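Local coordinates for protein agglutinin (Rhizoctonia solani, PDB 4G9N) that probably acts as a lectin of the ricin-type beta-trefoil family, holding N-acetylgalactosamine in a sugar-binding site and agglutinating cells, at residues A33-K38 / A119-V124; V20-R25 / G42-W47. All coordinates share one frame; numbering follows the deposited sequence.

Contact 1 (A33-K38 / A119-V124); sequences AIQGYK and ANETPV. With NGA (2-acetamido-2-deoxy-beta-D-galactopyranose), chain E.
Gln35 and Glu121 converge on one polar atom, the O6 hydroxyl of the bound NGA, which donates to Glu121 OE2 (2.7 Å) and accepts from Gln35 NE2 at 2.8 Å, so both its donor and acceptor capacities are used. The two side chains lie side by side and point the same way, their amide and carboxylate planes 25° apart. A water donates to both Gln35 OE1 and Glu121 O, tying the amide to the loop backbone. Tyr37 illustrates a recurring device of lectin sites, an aromatic ring offered to a galactose-type sugar. Its CG lies roughly opposite the backbone N (chi1 -151°), which places the ring between two partners: C4 of NGA sits 3.6 Å above one face, offset toward the rim, while the Asn120 amide stacks on the opposite face nearly parallel to the ring. Asn120 OD1, in turn, accepts from Lys38 N at 2.8 Å, which helps hold the amide flat against the ring. The frame is an antiparallel join within the beta-trefoil: Gly36 N to Thr122 O (2.8 Å) and Val124 N to Ile34 O (3.2 Å) link strand 32-37 to strand 122-128. A type II turn from Ala119 to Thr122 presents Glu121 to the sugar; Glu121 N bonds to Gly36 O, and Thr122 OG1 to Ala119 O at 2.6 Å. Tyr37 OH and Glu121 OE2 share a second water, which lies at the ring edge.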
loop_
_atom_site.group_PDB
_atom_site.type_symbol
_atom_site.label_atom_id
_atom_site.label_comp_id
_atom_site.label_asym_id
_atom_site.label_seq_id
_atom_site.Cartn_x
_atom_site.Cartn_y
_atom_site.Cartn_z
ATOM N N ALA B 33 -19.124 -11.633 -13.459
ATOM C CA ALA B 33 -18.916 -10.204 -13.228
ATOM C C ALA B 33 -18.633 -9.895 -11.763
ATOM O O ALA B 33 -19.276 -10.422 -10.861
ATOM C CB ALA B 33 -20.122 -9.379 -13.718
ATOM N N ILE B 34 -17.652 -9.036 -11.545
ATOM C CA ILE B 34 -17.382 -8.466 -10.243
ATOM C C ILE B 34 -17.870 -7.013 -10.292
ATOM O O ILE B 34 -17.584 -6.293 -11.245
ATOM C CB ILE B 34 -15.881 -8.567 -9.909
ATOM C CG1 ILE B 34 -15.520 -10.025 -9.616
ATOM C CG2 ILE B 34 -15.526 -7.651 -8.744
ATOM C CD1 ILE B 34 -14.071 -10.259 -9.244
ATOM N N GLN B 35 -18.619 -6.599 -9.274
ATOM C CA GLN B 35 -19.403 -5.380 -9.359
ATOM C C GLN B 35 -19.542 -4.700 -7.999
ATOM O O GLN B 35 -19.205 -5.273 -6.985
ATOM C CB GLN B 35 -20.797 -5.755 -9.867
ATOM C CG GLN B 35 -21.384 -6.857 -9.012
ATOM C CD GLN B 35 -22.685 -7.447 -9.535
ATOM O OE1 GLN B 35 -23.097 -7.199 -10.675
ATOM N NE2 GLN B 35 -23.333 -8.246 -8.697
ATOM N N GLY B 36 -20.050 -3.474 -7.991
ATOM C CA GLY B 36 -20.458 -2.818 -6.763
ATOM C C GLY B 36 -21.876 -3.224 -6.402
ATOM O O GLY B 36 -22.704 -3.427 -7.286
ATOM N N TYR B 37 -22.159 -3.360 -5.107
ATOM C CA TYR B 37 -23.477 -3.810 -4.660
ATOM C C TYR B 37 -23.684 -3.380 -3.210
ATOM O O TYR B 37 -22.715 -3.162 -2.472
ATOM C CB TYR B 37 -23.577 -5.334 -4.776
ATOM C CG TYR B 37 -24.966 -5.911 -5.027
ATOM C CD1 TYR B 37 -25.832 -6.192 -3.970
ATOM C CD2 TYR B 37 -25.389 -6.218 -6.322
ATOM C CE1 TYR B 37 -27.084 -6.739 -4.195
ATOM C CE2 TYR B 37 -26.643 -6.763 -6.558
ATOM C CZ TYR B 37 -27.487 -7.021 -5.491
ATOM O OH TYR B 37 -28.734 -7.557 -5.723
ATOM N N LYS B 38 -24.944 -3.246 -2.808
ATOM C CA LYS B 38 -25.257 -2.878 -1.442
ATOM C C LYS B 38 -24.747 -3.976 -0.500
ATOM O O LYS B 38 -24.912 -5.161 -0.780
ATOM C CB LYS B 38 -26.766 -2.670 -1.282
ATOM C CG LYS B 38 -27.162 -2.121 0.072
ATOM C CD LYS B 38 -28.644 -1.858 0.163
ATOM C CE LYS B 38 -29.432 -3.153 0.300
ATOM N NZ LYS B 38 -30.881 -2.887 0.592
ATOM N N ALA B 119 -25.283 2.415 -7.778
ATOM C CA ALA B 119 -26.314 1.426 -8.092
ATOM C C ALA B 119 -25.744 0.017 -8.024
ATOM O O ALA B 119 -24.574 -0.207 -8.345
ATOM C CB ALA B 119 -26.917 1.681 -9.469
ATOM N N ASN B 120 -26.576 -0.924 -7.594
ATOM C CA ASN B 120 -26.218 -2.338 -7.613
ATOM C C ASN B 120 -25.830 -2.776 -9.012
ATOM O O ASN B 120 -26.408 -2.306 -9.997
ATOM C CB ASN B 120 -27.397 -3.196 -7.149
ATOM C CG ASN B 120 -27.652 -3.078 -5.677
ATOM O OD1 ASN B 120 -26.770 -2.673 -4.913
ATOM N ND2 ASN B 120 -28.853 -3.435 -5.261
ATOM N N GLU B 121 -24.870 -3.691 -9.089
ATOM C CA GLU B 121 -24.417 -4.262 -10.353
ATOM C C GLU B 121 -23.656 -3.262 -11.232
ATOM O O GLU B 121 -23.362 -3.548 -12.385
ATOM C CB GLU B 121 -25.580 -4.923 -11.110
ATOM C CG GLU B 121 -26.351 -5.893 -10.228
ATOM C CD GLU B 121 -27.401 -6.702 -10.966
ATOM O OE1 GLU B 121 -27.903 -6.248 -12.016
ATOM O OE2 GLU B 121 -27.727 -7.800 -10.479
ATOM N N THR B 122 -23.309 -2.102 -10.688
ATOM C CA THR B 122 -22.345 -1.256 -11.379
ATOM C C THR B 122 -21.052 -2.047 -11.580
ATOM O O THR B 122 -20.526 -2.639 -10.632
ATOM C CB THR B 122 -22.031 0.028 -10.604
ATOM O OG1 THR B 122 -23.240 0.767 -10.394
ATOM C CG2 THR B 122 -21.037 0.898 -11.391
ATOM N N PRO B 123 -20.552 -2.088 -12.826
ATOM C CA PRO B 123 -19.318 -2.807 -13.142
ATOM C C PRO B 123 -18.108 -2.266 -12.382
ATOM O O PRO B 123 -17.968 -1.047 -12.201
ATOM C CB PRO B 123 -19.134 -2.535 -14.636
ATOM C CG PRO B 123 -20.511 -2.352 -15.147
ATOM C CD PRO B 123 -21.226 -1.603 -14.044
ATOM N N VAL B 124 -17.261 -3.174 -11.912
ATOM C CA VAL B 124 -15.917 -2.799 -11.513
ATOM C C VAL B 124 -15.010 -3.124 -12.695
ATOM O O VAL B 124 -15.097 -4.209 -13.285
ATOM C CB VAL B 124 -15.439 -3.541 -10.247
ATOM C CG1 VAL B 124 -13.934 -3.288 -10.008
ATOM C CG2 VAL B 124 -16.261 -3.108 -9.032
HETATM C C1 NGA E . -27.369 -12.155 -5.576
HETATM C C2 NGA E . -26.217 -11.831 -4.634
HETATM C C3 NGA E . -25.811 -10.380 -4.811
HETATM C C4 NGA E . -25.464 -10.127 -6.278
HETATM C C5 NGA E . -26.644 -10.535 -7.151
HETATM C C6 NGA E . -26.296 -10.453 -8.628
HETATM C C7 NGA E . -26.174 -13.055 -2.550
HETATM C C8 NGA E . -26.588 -13.057 -1.103
HETATM N N2 NGA E . -26.648 -12.052 -3.274
HETATM O O1 NGA E . -27.686 -13.526 -5.464
HETATM O O3 NGA E . -24.745 -10.080 -3.940
HETATM O O4 NGA E . -24.309 -10.833 -6.685
HETATM O O5 NGA E . -27.010 -11.872 -6.907
HETATM O O6 NGA E . -25.935 -9.140 -8.985
HETATM O O7 NGA E . -25.437 -13.927 -3.021
HETATM O O HOH W 1 -22.049 -5.938 -13.110
HETATM O O HOH W 2 -29.291 -8.160 -8.149
#

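Contact 2 (V20-R25 / G42-W47); sequences VLDLWR and GDNQKW. With NGA (2-acetamido-2-deoxy-beta-D-galactopyranose), chain E.
With CG swung opposite the backbone N (chi1 175°) in Asp22, and lodged between the backbone N and the carbonyl carbon in Asn44 (chi1 74°), a carboxylate and an amide from the two segments are brought to the same hydroxyl, O3 of the bound NGA. Asn44 ND2 donates to O3 (2.9 Å), and O3 donates onward to Asp22 OD2 over a very short separation. The other N-H of that amide goes to Leu23 O at 3.0 Å, approaching from above the carbonyl plane in a nearly straight bond. These two bonds of ND2 set the orientation of the amide, while a backbone bond from Leu23 N to Asn44 O (3.1 Å) ties the loop to strand 20-23. Behind the carboxylate stands a second shell. Gln45 NE2 meets the anti lone pair of Asp22 OD2 at 2.9 Å, with the amide and carboxylate planes 77° apart, and its remaining bonds to Lys38 O and His40 N hold the Gln45 amide at both ends. Gln45, Lys46 and Trp47 spell the QxW motif of ricin-type beta-trefoils, in which the tryptophan belongs to the hydrophobic core. Here its NE1 donates to Leu21 O (2.9 Å), within the indole plane but from above the carbonyl plane, and Leu21 CD2 lies over the ring face, 3.5 Å from Trp47 CE2. Leu23 CB packs near Trp47 CH2, and the Val20 and Gln45 side chains cross at about a right angle, CG2 meeting the amide carbon CD. Toward the sugar, Asp22 OD1 accepts from NGA O4 (2.8 Å), and O4 in turn accepts from Arg25 N at 2.7 Å; Trp24 sets a ring face against C6.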
loop_
_atom_site.group_PDB
_atom_site.type_symbol
_atom_site.label_atom_id
_atom_site.label_comp_id
_atom_site.label_asym_id
_atom_site.label_seq_id
_atom_site.Cartn_x
_atom_site.Cartn_y
_atom_site.Cartn_z
ATOM N N VAL B 20 -20.049 -2.271 -1.864
ATOM C CA VAL B 20 -18.930 -3.187 -1.637
ATOM C C VAL B 20 -18.610 -4.067 -2.841
ATOM O O VAL B 20 -19.439 -4.242 -3.739
ATOM C CB VAL B 20 -19.164 -4.075 -0.394
ATOM C CG1 VAL B 20 -19.534 -3.209 0.842
ATOM C CG2 VAL B 20 -20.229 -5.116 -0.678
ATOM N N LEU B 21 -17.401 -4.612 -2.866
ATOM C CA LEU B 21 -16.983 -5.448 -3.989
ATOM C C LEU B 21 -17.757 -6.765 -3.948
ATOM O O LEU B 21 -17.738 -7.478 -2.941
ATOM C CB LEU B 21 -15.479 -5.715 -3.930
ATOM C CG LEU B 21 -14.839 -6.278 -5.200
ATOM C CD1 LEU B 21 -14.697 -5.172 -6.242
ATOM C CD2 LEU B 21 -13.483 -6.923 -4.899
ATOM N N ASP B 22 -18.414 -7.094 -5.053
ATOM C CA ASP B 22 -19.429 -8.142 -5.064
ATOM C C ASP B 22 -19.223 -9.084 -6.265
ATOM O O ASP B 22 -19.121 -8.638 -7.414
ATOM C CB ASP B 22 -20.812 -7.460 -5.102
ATOM C CG ASP B 22 -21.983 -8.453 -5.244
ATOM O OD1 ASP B 22 -22.124 -9.072 -6.324
ATOM O OD2 ASP B 22 -22.794 -8.570 -4.290
ATOM N N LEU B 23 -19.124 -10.382 -6.004
ATOM C CA LEU B 23 -19.094 -11.353 -7.101
ATOM C C LEU B 23 -20.518 -11.761 -7.480
ATOM O O LEU B 23 -21.230 -12.361 -6.677
ATOM C CB LEU B 23 -18.272 -12.594 -6.745
ATOM C CG LEU B 23 -18.145 -13.647 -7.861
ATOM C CD1 LEU B 23 -17.374 -13.139 -9.066
ATOM C CD2 LEU B 23 -17.523 -14.921 -7.341
ATOM N N TRP B 24 -20.924 -11.422 -8.702
ATOM C CA TRP B 24 -22.263 -11.743 -9.217
ATOM C C TRP B 24 -22.777 -13.150 -8.834
ATOM O O TRP B 24 -22.252 -14.172 -9.294
ATOM C CB TRP B 24 -22.285 -11.550 -10.733
ATOM C CG TRP B 24 -23.653 -11.529 -11.324
ATOM C CD1 TRP B 24 -24.492 -10.454 -11.420
ATOM C CD2 TRP B 24 -24.346 -12.638 -11.913
ATOM N NE1 TRP B 24 -25.665 -10.828 -12.032
ATOM C CE2 TRP B 24 -25.601 -12.162 -12.344
ATOM C CE3 TRP B 24 -24.026 -13.982 -12.120
ATOM C CZ2 TRP B 24 -26.539 -12.988 -12.967
ATOM C CZ3 TRP B 24 -24.957 -14.802 -12.739
ATOM C CH2 TRP B 24 -26.197 -14.301 -13.157
ATOM N N ARG B 25 -23.789 -13.165 -7.965
ATOM C CA ARG B 25 -24.406 -14.383 -7.403
ATOM C C ARG B 25 -23.424 -15.395 -6.777
ATOM O O ARG B 25 -23.773 -16.553 -6.551
ATOM C CB ARG B 25 -25.372 -15.056 -8.410
ATOM C CG ARG B 25 -26.210 -14.053 -9.223
ATOM C CD ARG B 25 -27.689 -14.422 -9.393
ATOM N NE ARG B 25 -27.935 -15.406 -10.442
ATOM C CZ ARG B 25 -28.806 -15.278 -11.447
ATOM N NH1 ARG B 25 -29.553 -14.185 -11.596
ATOM N NH2 ARG B 25 -28.918 -16.264 -12.325
ATOM N N GLY B 42 -22.916 -11.225 2.965
ATOM C CA GLY B 42 -22.809 -12.563 2.410
ATOM C C GLY B 42 -21.416 -12.917 1.920
ATOM O O GLY B 42 -20.620 -12.027 1.615
ATOM N N ASP B 43 -21.129 -14.218 1.836
ATOM C CA ASP B 43 -19.804 -14.702 1.449
ATOM C C ASP B 43 -19.358 -14.250 0.061
ATOM O O ASP B 43 -18.163 -14.096 -0.184
ATOM C CB ASP B 43 -19.718 -16.225 1.546
ATOM C CG ASP B 43 -19.606 -16.714 2.977
ATOM O OD1 ASP B 43 -19.363 -15.884 3.868
ATOM O OD2 ASP B 43 -19.749 -17.934 3.209
ATOM N N ASN B 44 -20.302 -14.040 -0.851
ATOM C CA ASN B 44 -19.941 -13.503 -2.165
ATOM C C ASN B 44 -19.478 -12.052 -2.106
ATOM O O ASN B 44 -19.064 -11.489 -3.123
ATOM C CB ASN B 44 -21.078 -13.651 -3.177
ATOM C CG ASN B 44 -22.199 -12.675 -2.939
ATOM O OD1 ASN B 44 -22.706 -12.552 -1.825
ATOM N ND2 ASN B 44 -22.596 -11.969 -3.987
ATOM N N GLN B 45 -19.557 -11.453 -0.916
ATOM C CA GLN B 45 -19.050 -10.095 -0.689
ATOM C C GLN B 45 -17.841 -10.087 0.258
ATOM O O GLN B 45 -17.427 -9.039 0.767
ATOM C CB GLN B 45 -20.170 -9.174 -0.185
ATOM C CG GLN B 45 -21.283 -8.955 -1.212
ATOM C CD GLN B 45 -22.331 -7.950 -0.751
ATOM O OE1 GLN B 45 -22.431 -7.644 0.433
ATOM N NE2 GLN B 45 -23.114 -7.429 -1.695
ATOM N N LYS B 46 -17.276 -11.268 0.479
ATOM C CA LYS B 46 -16.069 -11.413 1.284
ATOM C C LYS B 46 -14.904 -11.862 0.407
ATOM O O LYS B 46 -15.085 -12.669 -0.507
ATOM C CB LYS B 46 -16.304 -12.416 2.419
ATOM C CG LYS B 46 -17.394 -11.974 3.393
ATOM C CD LYS B 46 -17.616 -13.020 4.477
ATOM C CE LYS B 46 -18.607 -12.509 5.517
ATOM N NZ LYS B 46 -18.750 -13.419 6.692
ATOM N N TRP B 47 -13.711 -11.343 0.694
ATOM C CA TRP B 47 -12.552 -11.565 -0.153
ATOM C C TRP B 47 -11.337 -11.882 0.689
ATOM O O TRP B 47 -11.058 -11.182 1.652
ATOM C CB TRP B 47 -12.277 -10.325 -1.014
ATOM C CG TRP B 47 -13.449 -9.961 -1.850
ATOM C CD1 TRP B 47 -14.481 -9.152 -1.500
ATOM C CD2 TRP B 47 -13.735 -10.432 -3.169
ATOM N NE1 TRP B 47 -15.389 -9.078 -2.519
ATOM C CE2 TRP B 47 -14.956 -9.857 -3.558
ATOM C CE3 TRP B 47 -13.074 -11.287 -4.061
ATOM C CZ2 TRP B 47 -15.534 -10.098 -4.798
ATOM C CZ3 TRP B 47 -13.650 -11.526 -5.294
ATOM C CH2 TRP B 47 -14.869 -10.930 -5.652
HETATM C C1 NGA E . -27.369 -12.155 -5.576
HETATM C C2 NGA E . -26.217 -11.831 -4.634
HETATM C C3 NGA E . -25.811 -10.380 -4.811
HETATM C C4 NGA E . -25.464 -10.127 -6.278
HETATM C C5 NGA E . -26.644 -10.535 -7.151
HETATM C C6 NGA E . -26.296 -10.453 -8.628
HETATM C C7 NGA E . -26.174 -13.055 -2.550
HETATM C C8 NGA E . -26.588 -13.057 -1.103
HETATM N N2 NGA E . -26.648 -12.052 -3.274
HETATM O O1 NGA E . -27.686 -13.526 -5.464
HETATM O O3 NGA E . -24.745 -10.080 -3.940
HETATM O O4 NGA E . -24.309 -10.833 -6.685
HETATM O O5 NGA E . -27.010 -11.872 -6.907
HETATM O O6 NGA E . -25.935 -9.140 -8.985
HETATM O O7 NGA E . -25.437 -13.927 -3.021
HETATM O O HOH W 3 -16.699 -6.622 -0.368
#

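Contacts 1 and 2, with centres about 10 Å apart, build one carbohydrate site from segments that alternate along the chain. Contact 1 reads the O6 end of NGA and supplies the stacking ring, whereas contact 2 holds O3 and O4; His40 NE2 adds a further bond from the intervening loop. The two halves are joined because strands 20-23 and 32-37 are sheet neighbours: Gln35 O lies 2.8 Å from Asp22 N, and Tyr37 O lies 2.9 Å from Val20 N, both probable hydrogen bonds. Gln35 NE2 also bonds to Asp22 OD1, so a single amide serves the sugar and the carboxylate. Apolar packing joins them too: Ile34 CG2 lies 3.6 Å from Leu21 CD1.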